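Lipase, class 3 (PDB 6L7N) probably hydrolyses the ester bonds of lipids such as triacylglycerols, as a fungal lipase of the class 3 family with an alpha/beta-hydrolase fold. Local coordinates at residues 7-10 and 11-15; 70-73 and 74-77. All blocks are in the same frame, centred on the assembly; numbering follows the deposited sequence.

Contact 1 (7-10 and 11-15); sequences SELN and QFDFW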
loop_
_atom_site.group_PDB
_atom_site.type_symbol
_atom_site.label_atom_id
_atom_site.label_comp_id
_atom_site.label_asym_id
_atom_site.label_seq_id
_atom_site.Cartn_x
_atom_site.Cartn_y
_atom_site.Cartn_z
ATOM N N SER A 7 6.204 -3.708 19.573
ATOM C CA SER A 7 4.910 -4.185 19.079
ATOM C C SER A 7 4.554 -3.548 17.740
ATOM O O SER A 7 4.111 -4.232 16.801
ATOM C CB SER A 7 3.823 -3.882 20.103
ATOM O OG SER A 7 2.538 -4.035 19.532
ATOM N N GLU A 8 4.704 -2.226 17.650
ATOM C CA GLU A 8 4.475 -1.531 16.386
ATOM C C GLU A 8 5.386 -2.075 15.294
ATOM O O GLU A 8 4.946 -2.313 14.161
ATOM C CB GLU A 8 4.687 -0.029 16.573
ATOM C CG GLU A 8 3.563 0.643 17.338
ATOM C CD GLU A 8 3.942 2.012 17.853
ATOM O OE1 GLU A 8 4.916 2.112 18.629
ATOM O OE2 GLU A 8 3.260 2.986 17.482
ATOM N N LEU A 9 6.666 -2.273 15.618
ATOM C CA LEU A 9 7.606 -2.814 14.642
ATOM C C LEU A 9 7.182 -4.202 14.173
ATOM O O LEU A 9 7.269 -4.515 12.981
ATOM C CB LEU A 9 9.012 -2.855 15.240
ATOM C CG LEU A 9 10.087 -3.463 14.342
ATOM C CD1 LEU A 9 10.329 -2.579 13.123
ATOM C CD2 LEU A 9 11.375 -3.702 15.113
ATOM N N ASN A 10 6.731 -5.052 15.095
ATOM C CA ASN A 10 6.267 -6.381 14.713
ATOM C C ASN A 10 5.103 -6.287 13.733
ATOM O O ASN A 10 5.077 -6.981 12.704
ATOM C CB ASN A 10 5.863 -7.171 15.960
ATOM C CG ASN A 10 7.038 -7.480 16.871
ATOM O OD1 ASN A 10 8.200 -7.373 16.475
ATOM N ND2 ASN A 10 6.737 -7.867 18.110
ATOM N N GLN A 11 4.134 -5.412 14.027
ATOM C CA GLN A 11 3.022 -5.220 13.096
ATOM C C GLN A 11 3.507 -4.740 11.728
ATOM O O GLN A 11 3.042 -5.227 10.682
ATOM C CB GLN A 11 2.009 -4.242 13.686
ATOM C CG GLN A 11 1.264 -4.828 14.857
ATOM C CD GLN A 11 0.450 -3.815 15.614
ATOM O OE1 GLN A 11 -0.687 -3.511 15.244
ATOM N NE2 GLN A 11 1.029 -3.273 16.687
ATOM N N PHE A 12 4.446 -3.788 11.720
ATOM C CA PHE A 12 4.892 -3.208 10.456
ATOM C C PHE A 12 5.650 -4.239 9.621
ATOM O O PHE A 12 5.451 -4.324 8.401
ATOM C CB PHE A 12 5.762 -1.972 10.713
ATOM C CG PHE A 12 5.075 -0.879 11.511
ATOM C CD1 PHE A 12 3.684 -0.800 11.582
ATOM C CD2 PHE A 12 5.828 0.066 12.185
ATOM C CE1 PHE A 12 3.060 0.206 12.319
ATOM C CE2 PHE A 12 5.205 1.089 12.924
ATOM C CZ PHE A 12 3.827 1.152 12.987
ATOM N N ASP A 13 6.516 -5.043 10.263
ATOM C CA ASP A 13 7.196 -6.139 9.569
ATOM C C ASP A 13 6.231 -7.199 9.087
ATOM O O ASP A 13 6.596 -7.987 8.207
ATOM C CB ASP A 13 8.212 -6.888 10.442
ATOM C CG ASP A 13 9.103 -5.988 11.216
ATOM O OD1 ASP A 13 9.327 -4.850 10.770
ATOM O OD2 ASP A 13 9.647 -6.450 12.245
ATOM N N PHE A 14 5.054 -7.300 9.705
ATOM C CA PHE A 14 4.135 -8.369 9.334
ATOM C C PHE A 14 3.310 -8.004 8.105
ATOM O O PHE A 14 3.273 -8.757 7.123
ATOM C CB PHE A 14 3.216 -8.698 10.512
ATOM C CG PHE A 14 2.095 -9.639 10.164
ATOM C CD1 PHE A 14 2.358 -10.952 9.818
ATOM C CD2 PHE A 14 0.782 -9.213 10.186
ATOM C CE1 PHE A 14 1.327 -11.818 9.500
ATOM C CE2 PHE A 14 -0.247 -10.072 9.864
ATOM C CZ PHE A 14 0.026 -11.378 9.524
ATOM N N TRP A 15 2.637 -6.849 8.137
ATOM C CA TRP A 15 1.661 -6.579 7.076
ATOM C C TRP A 15 2.335 -6.389 5.720
ATOM O O TRP A 15 1.719 -6.645 4.676
ATOM C CB TRP A 15 0.794 -5.372 7.435
ATOM C CG TRP A 15 -0.081 -5.655 8.609
ATOM C CD1 TRP A 15 0.045 -5.145 9.869
ATOM C CD2 TRP A 15 -1.214 -6.542 8.647
ATOM N NE1 TRP A 15 -0.940 -5.652 10.688
ATOM C CE2 TRP A 15 -1.721 -6.514 9.963
ATOM C CE3 TRP A 15 -1.845 -7.350 7.697
ATOM C CZ2 TRP A 15 -2.840 -7.266 10.353
ATOM C CZ3 TRP A 15 -2.954 -8.102 8.088
ATOM C CH2 TRP A 15 -3.439 -8.047 9.401
#

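Contact 2 (70-73 and 74-77); sequences AVDH and ANEA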
loop_
_atom_site.group_PDB
_atom_site.type_symbol
_atom_site.label_atom_id
_atom_site.label_comp_id
_atom_site.label_asym_id
_atom_site.label_seq_id
_atom_site.Cartn_x
_atom_site.Cartn_y
_atom_site.Cartn_z
ATOM N N ALA A 70 -7.904 -12.043 1.076
ATOM C CA ALA A 70 -7.607 -13.242 1.853
ATOM C C ALA A 70 -8.150 -13.082 3.264
ATOM O O ALA A 70 -8.474 -11.977 3.700
ATOM C CB ALA A 70 -6.105 -13.523 1.921
ATOM N N VAL A 71 -8.262 -14.193 3.983
ATOM C CA VAL A 71 -8.714 -14.171 5.369
ATOM C C VAL A 71 -7.634 -14.779 6.247
ATOM O O VAL A 71 -7.112 -15.861 5.947
ATOM C CB VAL A 71 -10.060 -14.897 5.566
ATOM C CG1 VAL A 71 -10.240 -15.206 7.042
ATOM C CG2 VAL A 71 -11.239 -14.004 5.094
ATOM N N ASP A 72 -7.319 -14.079 7.333
ATOM C CA ASP A 72 -6.281 -14.410 8.297
ATOM C C ASP A 72 -7.004 -14.681 9.614
ATOM O O ASP A 72 -7.420 -13.744 10.306
ATOM C CB ASP A 72 -5.295 -13.249 8.388
ATOM C CG ASP A 72 -4.225 -13.449 9.426
ATOM O OD1 ASP A 72 -4.350 -14.338 10.310
ATOM O OD2 ASP A 72 -3.240 -12.690 9.342
ATOM N N HIS A 73 -7.190 -15.965 9.930
ATOM C CA HIS A 73 -7.845 -16.361 11.170
ATOM C C HIS A 73 -6.948 -16.208 12.386
ATOM O O HIS A 73 -7.454 -16.127 13.512
ATOM C CB HIS A 73 -8.321 -17.814 11.060
ATOM C CG HIS A 73 -9.369 -18.020 10.016
ATOM N ND1 HIS A 73 -10.633 -17.487 10.124
ATOM C CD2 HIS A 73 -9.339 -18.684 8.838
ATOM C CE1 HIS A 73 -11.343 -17.822 9.062
ATOM N NE2 HIS A 73 -10.579 -18.545 8.263
ATOM N N ALA A 74 -5.632 -16.189 12.195
ATOM C CA ALA A 74 -4.742 -15.957 13.325
ATOM C C ALA A 74 -4.877 -14.532 13.844
ATOM O O ALA A 74 -4.953 -14.313 15.060
ATOM C CB ALA A 74 -3.297 -16.259 12.928
ATOM N N ASN A 75 -4.934 -13.552 12.943
ATOM C CA ASN A 75 -4.998 -12.149 13.335
ATOM C C ASN A 75 -6.388 -11.548 13.157
ATOM O O ASN A 75 -6.550 -10.333 13.312
ATOM C CB ASN A 75 -3.951 -11.342 12.562
ATOM C CG ASN A 75 -2.530 -11.828 12.831
ATOM O OD1 ASN A 75 -1.995 -11.630 13.923
ATOM N ND2 ASN A 75 -1.922 -12.478 11.843
ATOM N N GLU A 76 -7.394 -12.371 12.858
ATOM C CA GLU A 76 -8.786 -11.940 12.731
ATOM C C GLU A 76 -8.908 -10.760 11.765
ATOM O O GLU A 76 -9.394 -9.681 12.106
ATOM C CB GLU A 76 -9.386 -11.598 14.104
ATOM C CG GLU A 76 -9.640 -12.833 14.990
ATOM C CD GLU A 76 -10.750 -12.626 16.029
ATOM O OE1 GLU A 76 -11.815 -12.066 15.687
ATOM O OE2 GLU A 76 -10.569 -13.042 17.194
ATOM N N ALA A 77 -8.438 -10.976 10.541
ATOM C CA ALA A 77 -8.457 -9.896 9.565
ATOM C C ALA A 77 -8.818 -10.411 8.182
ATOM O O ALA A 77 -8.376 -11.486 7.772
ATOM C CB ALA A 77 -7.105 -9.173 9.501
#

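Contact 1 (7-10 and 11-15)
Ser-7 O accepts two N-H groups from one residue: the backbone N of Gln-11 at 3.0 Å, and the side-chain NE2 of Gln-11 in a weaker bond at 3.2 Å. The first is an ordinary i to i+4 bond of the helix 6-22, which belongs to the N-terminal region of this lipase family. The second follows from the glutamine torsions: chi1 of -70° sets CG beside the backbone N, and the extended chain beyond it runs along the helix surface to bring NE2 to Ser-7 O. From there NE2 also makes a weak, bent bond to Ser-7 OG. One turn of helix is thus tied on its outer side by backbone and side chain together.

On the buried flank, Phe-12 lies across the carbonyl of Glu-8. Glu-8 O sits 3.0 Å above the Phe-12 ring plane, displaced toward the rim, while Phe-12 N bonds to that same oxygen at 2.9 Å. Glu-8 CB reaches the ring at CE2, 3.9 Å away; the carboxylate leads elsewhere, with OE1 hydrogen-bonded to Ser-5 OG. Phe-196 and Tyr-220 meet the ring edge-to-face and Phe-265 adds to its packing. With an alanine in place of Phe-12, the helix would probably keep its backbone bond but leave a gap between Glu-8 and these aromatic neighbours, weakening its seat on the sheet.

A third i to i+4 pair, Leu-9 and Asp-13, has a straight backbone bond, with an N-H...O angle of 172° from Asp-13 N to Leu-9 O. The carboxylate returns to the same carbonyl: Leu-9 O and Asp-13 OD1 are 3.0 Å apart, two acceptors without a hydrogen bond, which is probably electrostatically unfavourable. Asp-13 OD1 also lies 3.4 Å from Leu-9 CD1, carboxylate oxygen against methyl.

Contact 2 (70-73 and 74-77)
A G1 beta bulge marks this turn: Glu-76 and Ala-77 both face Asp-72, and Glu-76 has the left-handed backbone conformation of its first position, here without a glycine. Within the bulge, Asp-72 and Ala-77 form the antiparallel hydrogen-bonded pair, with Asp-72 N to Ala-77 O at 2.8 Å and Ala-77 N to Asp-72 O at 3.0 Å.

The carboxylate of Asp-72 organises the turn. CG is anti to the backbone N (chi1 176°), which brings the carboxylate over the turn, OD1 to the backbone N and OD2 to the side chain of Asn-75. OD1 receives Asn-75 N at 2.8 Å, from well above the carboxylate plane. OD2 takes Asn-75 ND2 at 2.8 Å on its syn side, along a nearly straight N-H...O path of 174°. Carboxylate and amide are turned 78° against each other, yet OD2 remains close to the amide plane. Two residues along the same arm, Val-71 CG1 lies 3.4 Å above the His-73 ring plane, offset toward the rim; His-73 ND1 bonds to Tyr-139 OH.

The hairpin joins strands 66-72 and 77-83 of the main sheet. Tyr-18, on helix 6-22, gives Asp-72 OD2 another hydrogen-bonding partner. From the same helix Phe-14 packs on Asp-72 and Asn-75, and Trp-15 on Ala-77, while Ala-49 of helix 44-49 touches Asp-72 and Ala-74.

Contact 1 is a surface stretch within one helix, whereas contact 2 is a partly buried hairpin end of the main sheet; the two centres lie about 15 Å apart. They touch where helix 6-22 lies over the hairpin end. Phe-14 CZ approaches Asn-75 ND2 to 3.2 Å, and Trp-15 CH2 rests 3.8 Å from Ala-77 CB, so residues 11-15 pack against residues 74-77. Their chemistry differs accordingly. The helix repeats backbone i to i+4 bonds, with only weak side-chain additions at Gln-11. The hairpin adds two short bonds, one nearly straight, accepted by the carboxylate of buried Asp-72, alongside the backbone pair that continues into the antiparallel strands.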